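Local coordinates for protein aldo-keto reductase 1 (Coptotermes gestroi, PDB 5KET) that binds NADP and probably catalyses NADP-dependent oxidation-reduction reactions, at residues Pro90-Arg94 / Leu121-Tyr127; Leu150-Lys155 / Arg181-Ala186; Asp250-Ile256 / Glu307-Leu311. One frame throughout, in Å; residues are numbered along the deposited sequence.

Interaction 1 (Pro90-Arg94 / Leu121-Tyr127)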
loop_
_atom_site.group_PDB
_atom_site.type_symbol
_atom_site.label_atom_id
_atom_site.label_comp_id
_atom_site.label_asym_id
_atom_site.label_seq_id
_atom_site.Cartn_x
_atom_site.Cartn_y
_atom_site.Cartn_z
ATOM N N PRO A 90 -2.471 11.762 -5.618
ATOM C CA PRO A 90 -1.637 12.370 -6.670
ATOM C C PRO A 90 -2.016 13.807 -7.007
ATOM O O PRO A 90 -1.182 14.555 -7.524
ATOM C CB PRO A 90 -1.848 11.431 -7.863
ATOM C CG PRO A 90 -2.136 10.110 -7.243
ATOM C CD PRO A 90 -2.899 10.402 -5.976
ATOM N N ILE A 91 -3.255 14.215 -6.703
ATOM C CA ILE A 91 -3.649 15.609 -6.908
ATOM C C ILE A 91 -3.146 16.523 -5.807
ATOM O O ILE A 91 -3.455 17.723 -5.823
ATOM C CB ILE A 91 -5.175 15.784 -7.010
ATOM C CG1 ILE A 91 -5.850 15.330 -5.714
ATOM C CG2 ILE A 91 -5.717 15.047 -8.227
ATOM C CD1 ILE A 91 -7.342 15.602 -5.674
ATOM N N GLY A 92 -2.384 15.995 -4.852
ATOM C CA GLY A 92 -1.785 16.816 -3.816
ATOM C C GLY A 92 -0.274 16.713 -3.734
ATOM O O GLY A 92 0.305 17.080 -2.707
ATOM N N ASN A 93 0.386 16.246 -4.796
ATOM C CA ASN A 93 1.849 16.137 -4.810
ATOM C C ASN A 93 2.492 17.501 -5.032
ATOM O O ASN A 93 3.285 17.735 -5.946
ATOM C CB ASN A 93 2.299 15.138 -5.860
ATOM C CG ASN A 93 1.637 13.825 -5.690
ATOM O OD1 ASN A 93 0.469 13.768 -5.335
ATOM N ND2 ASN A 93 2.374 12.754 -5.905
ATOM N N ARG A 94 2.133 18.410 -4.139
ATOM C CA ARG A 94 2.729 19.723 -4.038
ATOM C C ARG A 94 2.780 20.043 -2.551
ATOM O O ARG A 94 1.838 19.733 -1.817
ATOM C CB ARG A 94 1.916 20.761 -4.822
ATOM C CG ARG A 94 0.469 20.836 -4.382
ATOM C CD ARG A 94 -0.475 21.279 -5.497
ATOM N NE ARG A 94 -0.807 20.172 -6.391
ATOM C CZ ARG A 94 -0.301 20.025 -7.610
ATOM N NH1 ARG A 94 0.549 20.926 -8.088
ATOM N NH2 ARG A 94 -0.643 18.989 -8.359
ATOM N N LEU A 121 1.746 8.448 -4.876
ATOM C CA LEU A 121 2.391 8.350 -6.197
ATOM C C LEU A 121 3.455 9.425 -6.420
ATOM O O LEU A 121 3.162 10.614 -6.240
ATOM C CB LEU A 121 1.354 8.416 -7.326
ATOM C CG LEU A 121 1.131 7.095 -8.074
ATOM C CD1 LEU A 121 0.437 6.077 -7.178
ATOM C CD2 LEU A 121 0.342 7.322 -9.344
ATOM N N PRO A 122 4.651 9.035 -6.873
ATOM C CA PRO A 122 5.630 10.000 -7.346
ATOM C C PRO A 122 5.085 10.945 -8.407
ATOM O O PRO A 122 5.609 12.058 -8.573
ATOM C CB PRO A 122 6.740 9.125 -7.925
ATOM C CG PRO A 122 6.432 7.739 -7.563
ATOM C CD PRO A 122 5.044 7.634 -7.055
ATOM N N VAL A 123 4.097 10.523 -9.181
ATOM C CA VAL A 123 3.587 11.295 -10.306
ATOM C C VAL A 123 2.429 12.137 -9.810
ATOM O O VAL A 123 1.443 11.611 -9.295
ATOM C CB VAL A 123 3.140 10.378 -11.459
ATOM C CG1 VAL A 123 2.488 11.192 -12.568
ATOM C CG2 VAL A 123 4.314 9.544 -11.979
ATOM N N GLY A 124 2.545 13.454 -9.955
ATOM C CA GLY A 124 1.500 14.348 -9.506
ATOM C C GLY A 124 0.454 14.618 -10.577
ATOM O O GLY A 124 0.739 14.617 -11.770
ATOM N N PHE A 125 -0.778 14.819 -10.129
ATOM C CA PHE A 125 -1.831 15.366 -10.968
ATOM C C PHE A 125 -2.004 16.829 -10.588
ATOM O O PHE A 125 -1.792 17.208 -9.436
ATOM C CB PHE A 125 -3.170 14.639 -10.789
ATOM C CG PHE A 125 -3.093 13.142 -10.898
ATOM C CD1 PHE A 125 -1.987 12.508 -11.439
ATOM C CD2 PHE A 125 -4.150 12.368 -10.459
ATOM C CE1 PHE A 125 -1.933 11.133 -11.523
ATOM C CE2 PHE A 125 -4.103 11.000 -10.545
ATOM C CZ PHE A 125 -2.990 10.376 -11.077
ATOM N N GLN A 126 -2.373 17.655 -11.560
ATOM C CA GLN A 126 -2.680 19.032 -11.223
ATOM C C GLN A 126 -3.971 19.065 -10.439
ATOM O O GLN A 126 -4.953 18.415 -10.802
ATOM C CB GLN A 126 -2.820 19.910 -12.463
ATOM C CG GLN A 126 -1.955 19.531 -13.597
ATOM C CD GLN A 126 -2.403 20.235 -14.845
ATOM O OE1 GLN A 126 -3.341 21.009 -14.807
ATOM N NE2 GLN A 126 -1.755 19.970 -15.959
ATOM N N TYR A 127 -3.973 19.821 -9.356
ATOM C CA TYR A 127 -5.160 19.926 -8.522
ATOM C C TYR A 127 -6.172 20.760 -9.295
ATOM O O TYR A 127 -6.027 21.978 -9.431
ATOM C CB TYR A 127 -4.793 20.513 -7.156
ATOM C CG TYR A 127 -5.989 20.750 -6.298
ATOM C CD1 TYR A 127 -6.429 19.790 -5.391
ATOM C CD2 TYR A 127 -6.701 21.931 -6.407
ATOM C CE1 TYR A 127 -7.565 20.020 -4.618
ATOM C CE2 TYR A 127 -7.813 22.167 -5.657
ATOM C CZ TYR A 127 -8.251 21.227 -4.767
ATOM O OH TYR A 127 -9.379 21.556 -4.053
#
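P90 sits on the F125 ring: P90 CB stands 3.4 Å from the F125 ring centroid and 5° off the ring normal, a CH-pi contact over the middle of one face. F125 CG lies beside its own backbone N, chi1 -51°, which turns the ring alongside P90 so that the two side chains run the same way. A nearly straight hydrogen bond joins the backbones beside this contact, F125 N to P90 O at 2.6 Å (166° at the hydrogen). The same P90 O receives a CA-H...O contact from G124 CA at 3.3 Å, while I91 CA approaches F125 O at 3.5 Å. I91 CG2 fills in at the ring edge, 3.6 Å from F125 CB, and P90 CG meets L121 CB at 3.9 Å. F142, edge-to-face, and the W134 ring complete the aromatic cluster around F125. Packing relaxes toward the partly exposed end. There the Y127 ring turns an edge to I91 O, its CD1 lies 4.3 Å from I91 CD1, and the R94 side chain, tied to D145 by a salt bridge through NH1, crosses that of Y127 at about a right angle. The two segments lie in the connections that follow strands 83-88 and 114-119 of the parallel barrel; the second includes the short strand 124-125. With L121 beside the bound NADP and P90 beside H120, a predicted substrate-binding residue, they belong to the loop-built rim of the active site of a TIM-barrel aldo-keto reductase.

Interaction 2 (Leu150-Lys155 / Arg181-Ala186)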
loop_
_atom_site.group_PDB
_atom_site.type_symbol
_atom_site.label_atom_id
_atom_site.label_comp_id
_atom_site.label_asym_id
_atom_site.label_seq_id
_atom_site.Cartn_x
_atom_site.Cartn_y
_atom_site.Cartn_z
ATOM N N LEU A 150 9.817 16.568 -5.432
ATOM C CA LEU A 150 9.661 15.645 -4.307
ATOM C C LEU A 150 10.347 16.146 -3.047
ATOM O O LEU A 150 9.790 16.032 -1.952
ATOM C CB LEU A 150 10.180 14.260 -4.688
ATOM C CG LEU A 150 9.524 13.721 -5.958
ATOM C CD1 LEU A 150 10.128 12.397 -6.381
ATOM C CD2 LEU A 150 8.017 13.600 -5.763
ATOM N N ILE A 151 11.550 16.698 -3.177
ATOM C CA ILE A 151 12.237 17.293 -2.029
ATOM C C ILE A 151 11.329 18.267 -1.306
ATOM O O ILE A 151 11.265 18.288 -0.066
ATOM C CB ILE A 151 13.513 17.993 -2.521
ATOM C CG1 ILE A 151 14.514 16.907 -2.796
ATOM C CG2 ILE A 151 14.026 18.982 -1.454
ATOM C CD1 ILE A 151 14.618 16.201 -1.548
ATOM N N SER A 152 10.652 19.124 -2.070
ATOM C CA SER A 152 9.749 20.109 -1.494
ATOM C C SER A 152 8.545 19.432 -0.878
ATOM O O SER A 152 8.093 19.812 0.208
ATOM C CB SER A 152 9.282 21.092 -2.559
ATOM O OG SER A 152 10.247 21.260 -3.571
ATOM N N LEU A 153 7.985 18.456 -1.592
ATOM C CA LEU A 153 6.798 17.757 -1.125
ATOM C C LEU A 153 7.088 17.001 0.160
ATOM O O LEU A 153 6.306 17.048 1.117
ATOM C CB LEU A 153 6.327 16.812 -2.218
ATOM C CG LEU A 153 5.140 15.905 -1.940
ATOM C CD1 LEU A 153 3.864 16.730 -1.856
ATOM C CD2 LEU A 153 5.065 14.858 -3.040
ATOM N N TRP A 154 8.233 16.328 0.203
ATOM C CA TRP A 154 8.612 15.556 1.373
ATOM C C TRP A 154 8.774 16.432 2.611
ATOM O O TRP A 154 8.432 16.004 3.721
ATOM C CB TRP A 154 9.899 14.802 1.077
ATOM C CG TRP A 154 10.329 14.017 2.234
ATOM C CD1 TRP A 154 11.348 14.295 3.084
ATOM C CD2 TRP A 154 9.704 12.814 2.721
ATOM N NE1 TRP A 154 11.415 13.328 4.069
ATOM C CE2 TRP A 154 10.418 12.413 3.862
ATOM C CE3 TRP A 154 8.623 12.043 2.293
ATOM C CZ2 TRP A 154 10.073 11.248 4.589
ATOM C CZ3 TRP A 154 8.286 10.886 3.021
ATOM C CH2 TRP A 154 9.012 10.511 4.149
ATOM N N LYS A 155 9.296 17.651 2.453
ATOM C CA LYS A 155 9.428 18.538 3.603
ATOM C C LYS A 155 8.068 18.897 4.186
ATOM O O LYS A 155 7.949 19.114 5.397
ATOM C CB LYS A 155 10.210 19.794 3.212
ATOM C CG LYS A 155 11.689 19.520 2.962
ATOM C CD LYS A 155 12.546 20.769 3.207
ATOM C CE LYS A 155 14.027 20.470 3.004
ATOM N NZ LYS A 155 14.483 19.264 3.772
ATOM N N ARG A 181 17.176 10.008 -3.198
ATOM C CA ARG A 181 17.150 11.468 -3.199
ATOM C C ARG A 181 16.433 12.012 -1.963
ATOM O O ARG A 181 16.880 12.989 -1.352
ATOM C CB ARG A 181 16.486 11.985 -4.470
ATOM C CG ARG A 181 17.293 11.717 -5.725
ATOM C CD ARG A 181 16.535 12.166 -6.990
ATOM N NE ARG A 181 15.967 13.507 -6.816
ATOM C CZ ARG A 181 14.724 13.844 -7.124
ATOM N NH1 ARG A 181 13.887 12.939 -7.636
ATOM N NH2 ARG A 181 14.319 15.091 -6.929
ATOM N N ILE A 182 15.327 11.383 -1.580
ATOM C CA ILE A 182 14.547 11.890 -0.455
ATOM C C ILE A 182 15.289 11.657 0.856
ATOM O O ILE A 182 15.392 12.559 1.697
ATOM C CB ILE A 182 13.144 11.252 -0.457
ATOM C CG1 ILE A 182 12.316 11.838 -1.606
ATOM C CG2 ILE A 182 12.451 11.447 0.879
ATOM C CD1 ILE A 182 10.879 11.401 -1.620
ATOM N N VAL A 183 15.848 10.457 1.031
ATOM C CA VAL A 183 16.521 10.121 2.286
ATOM C C VAL A 183 17.750 10.999 2.496
ATOM O O VAL A 183 18.021 11.440 3.621
ATOM C CB VAL A 183 16.881 8.620 2.318
ATOM C CG1 VAL A 183 17.569 8.268 3.629
ATOM C CG2 VAL A 183 15.636 7.762 2.121
ATOM N N LYS A 184 18.515 11.273 1.429
ATOM C CA LYS A 184 19.694 12.119 1.549
ATOM C C LYS A 184 19.321 13.562 1.852
ATOM O O LYS A 184 20.208 14.346 2.255
ATOM C CB LYS A 184 20.533 12.055 0.265
ATOM N N SER A 185 18.055 13.938 1.634
ATOM C CA SER A 185 17.601 15.266 1.987
ATOM C C SER A 185 16.760 15.268 3.235
ATOM O O SER A 185 16.344 16.336 3.692
ATOM C CB SER A 185 16.675 15.770 0.906
ATOM O OG SER A 185 15.401 15.236 1.299
ATOM N N ALA A 186 16.409 14.094 3.718
ATOM C CA ALA A 186 15.335 13.958 4.678
ATOM C C ALA A 186 15.779 14.512 6.015
ATOM O O ALA A 186 16.855 14.169 6.514
ATOM C CB ALA A 186 14.911 12.492 4.833
#
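One face of the W154 indole is covered by I182 CG2, which lies over the five-membered ring and so toward the rim of the whole indole, 3.5 Å from that ring's centroid and 8° off its normal; in this CH-pi contact the two side chains cross at about a right angle. A186 CB comes in obliquely, 3.7 Å from W154 NE1, and this nitrogen makes a weak hydrogen bond to I188 O. The second flat group, the R181 guanidinium, is approached obliquely by L150 CD1, 4.0 Å from R181 NH1; that NH1 has its salt bridge with E333. With W154 CG opposite the backbone N across the CA-CB bond (chi1 179°), the indole projects from helix 150-162 toward I182 and also packs on V169 and L171 of strand 166-172. L150 CB adds a looser apolar contact, 4.3 Å from I182 CD1, and I151 CD1 lies against the S185 side chain. The S185 hydroxyl turns back onto its own backbone, OG donating to I182 O at 2.7 Å; I182 O also accepts from S185 N at 3.0 Å, so two bonds from one residue grip this carbonyl. The short helical segments pass 9.8 Å apart and cross at -55°. Helices 150-162 and 176-185 flank strand 166-172 in the chain and belong to the outer helical layer of the beta-alpha barrel. Since the clear polar bonds run within 181-186 or to residues outside both segments, the two are probably held to each other mainly by shape and the exclusion of water, with little directional bonding.

Interaction 3 (Asp250-Ile256 / Glu307-Leu311)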
loop_
_atom_site.group_PDB
_atom_site.type_symbol
_atom_site.label_atom_id
_atom_site.label_comp_id
_atom_site.label_asym_id
_atom_site.label_seq_id
_atom_site.Cartn_x
_atom_site.Cartn_y
_atom_site.Cartn_z
ATOM N N ASP A 250 -0.645 -21.388 -8.853
ATOM C CA ASP A 250 0.650 -21.959 -9.204
ATOM C C ASP A 250 0.840 -23.297 -8.485
ATOM O O ASP A 250 0.590 -23.392 -7.278
ATOM C CB ASP A 250 1.786 -21.004 -8.849
ATOM C CG ASP A 250 3.137 -21.482 -9.350
ATOM O OD1 ASP A 250 3.516 -22.638 -9.071
ATOM O OD2 ASP A 250 3.816 -20.698 -10.044
ATOM N N PRO A 251 1.265 -24.339 -9.198
ATOM C CA PRO A 251 1.418 -25.654 -8.551
ATOM C C PRO A 251 2.457 -25.658 -7.449
ATOM O O PRO A 251 2.298 -26.388 -6.455
ATOM C CB PRO A 251 1.833 -26.583 -9.704
ATOM C CG PRO A 251 1.645 -25.820 -10.951
ATOM C CD PRO A 251 1.319 -24.406 -10.661
ATOM N N VAL A 252 3.523 -24.871 -7.598
ATOM C CA VAL A 252 4.521 -24.765 -6.538
ATOM C C VAL A 252 3.859 -24.350 -5.233
ATOM O O VAL A 252 4.023 -25.012 -4.202
ATOM C CB VAL A 252 5.641 -23.789 -6.943
ATOM C CG1 VAL A 252 6.381 -23.294 -5.708
ATOM C CG2 VAL A 252 6.600 -24.467 -7.927
ATOM N N VAL A 253 3.058 -23.282 -5.268
ATOM C CA VAL A 253 2.486 -22.805 -4.014
ATOM C C VAL A 253 1.443 -23.780 -3.481
ATOM O O VAL A 253 1.293 -23.937 -2.261
ATOM C CB VAL A 253 1.900 -21.391 -4.175
ATOM C CG1 VAL A 253 1.643 -20.781 -2.803
ATOM C CG2 VAL A 253 2.835 -20.495 -4.993
ATOM N N LEU A 254 0.717 -24.470 -4.362
ATOM C CA LEU A 254 -0.242 -25.463 -3.882
ATOM C C LEU A 254 0.460 -26.662 -3.270
ATOM O O LEU A 254 0.017 -27.187 -2.237
ATOM C CB LEU A 254 -1.157 -25.907 -5.018
ATOM C CG LEU A 254 -2.151 -24.837 -5.474
ATOM C CD1 LEU A 254 -2.884 -25.262 -6.729
ATOM C CD2 LEU A 254 -3.112 -24.545 -4.346
ATOM N N LYS A 255 1.562 -27.100 -3.885
ATOM C CA LYS A 255 2.355 -28.173 -3.300
ATOM C C LYS A 255 2.821 -27.803 -1.898
ATOM O O LYS A 255 2.686 -28.599 -0.959
ATOM C CB LYS A 255 3.546 -28.505 -4.201
ATOM N N ILE A 256 3.343 -26.584 -1.728
ATOM C CA ILE A 256 3.794 -26.161 -0.404
ATOM C C ILE A 256 2.602 -25.989 0.536
ATOM O O ILE A 256 2.722 -26.215 1.748
ATOM C CB ILE A 256 4.652 -24.877 -0.492
ATOM C CG1 ILE A 256 6.076 -25.175 -0.977
ATOM C CG2 ILE A 256 4.811 -24.244 0.871
ATOM C CD1 ILE A 256 6.262 -25.258 -2.448
ATOM N N GLU A 307 11.945 -22.643 -3.538
ATOM C CA GLU A 307 10.976 -22.888 -4.597
ATOM C C GLU A 307 10.104 -21.659 -4.813
ATOM O O GLU A 307 9.823 -21.282 -5.956
ATOM C CB GLU A 307 10.114 -24.104 -4.269
ATOM C CG GLU A 307 10.882 -25.324 -3.798
ATOM C CD GLU A 307 9.986 -26.305 -3.059
ATOM O OE1 GLU A 307 10.387 -26.821 -1.992
ATOM O OE2 GLU A 307 8.861 -26.549 -3.544
ATOM N N LEU A 308 9.684 -21.005 -3.726
ATOM C CA LEU A 308 8.930 -19.763 -3.872
ATOM C C LEU A 308 9.795 -18.655 -4.456
ATOM O O LEU A 308 9.291 -17.799 -5.198
ATOM C CB LEU A 308 8.340 -19.339 -2.523
ATOM C CG LEU A 308 7.383 -20.348 -1.876
ATOM C CD1 LEU A 308 6.719 -19.767 -0.640
ATOM C CD2 LEU A 308 6.336 -20.863 -2.864
ATOM N N ASP A 309 11.092 -18.651 -4.141
ATOM C CA ASP A 309 11.984 -17.685 -4.764
ATOM C C ASP A 309 12.096 -17.925 -6.267
ATOM O O ASP A 309 12.225 -16.966 -7.039
ATOM C CB ASP A 309 13.364 -17.732 -4.100
ATOM C CG ASP A 309 13.389 -17.056 -2.730
ATOM O OD1 ASP A 309 12.440 -16.308 -2.402
ATOM O OD2 ASP A 309 14.371 -17.268 -1.984
ATOM N N SER A 310 12.035 -19.188 -6.704
ATOM C CA SER A 310 12.121 -19.469 -8.133
ATOM C C SER A 310 10.929 -18.904 -8.891
ATOM O O SER A 310 11.037 -18.611 -10.089
ATOM C CB SER A 310 12.235 -20.973 -8.377
ATOM O OG SER A 310 13.541 -21.442 -8.086
ATOM N N LEU A 311 9.797 -18.732 -8.216
ATOM C CA LEU A 311 8.594 -18.280 -8.895
ATOM C C LEU A 311 8.690 -16.833 -9.346
ATOM O O LEU A 311 7.907 -16.417 -10.208
ATOM C CB LEU A 311 7.394 -18.453 -7.973
ATOM C CG LEU A 311 7.013 -19.902 -7.686
ATOM C CD1 LEU A 311 5.826 -19.907 -6.743
ATOM C CD2 LEU A 311 6.764 -20.650 -8.987
#
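D250 OD1 accepts V252 N at 2.7 Å, met nearly along the C-O axis of the carboxylate: D250 is the N-cap of helix 251-260. The other oxygen, OD2, is hydrogen-bonded to Y200 OH, so both ends of the group are held while L311 CD2 rests against it from the partner segment. An alanine here is likely to leave V252 N without its capping acceptor and Y200 OH without this partner, and to open a gap beside the L311 methyls. Helices 251-260 and 302-310 lie in the positions of the two additional helices, H1 and H2, that aldo-keto reductases carry beyond the regular TIM-barrel helices. Their junction is a small apolar cluster. V252 CG1, set opposite the backbone N by chi1 160°, reaches in between L311 CD1 at 3.6 Å and L308 CD2 at 3.7 Å; V252 and L311 lie alongside, running in opposite senses. V253 sends CG2 to the same leucines, 3.5 Å from L311 CD1 and 4.1 Å from L308 CD2. Both V253 and L308 also touch helix 264-273, through V267 and H271 respectively.

The three contacts follow one another along the chain, each closing before the next opens, and all lie within one TIM-barrel enzyme. Interactions 1 and 2 are neighbours, their centres 15 Å apart: L153 of helix 150-162 packs CD1 on the backbone of G92-R94, and L150 CD2 approaches P122 O, so helix 150-162 joins the two contacts, packing behind the loop 90-94. Interaction 3 lies far off, about 38 Å from interaction 1 and 39 Å from interaction 2 between centres, on the opposite side of the chain's centre from interaction 1. The L121 side chain lies about 4 Å from the bound NADP and the V253 side chain about 11 Å from it.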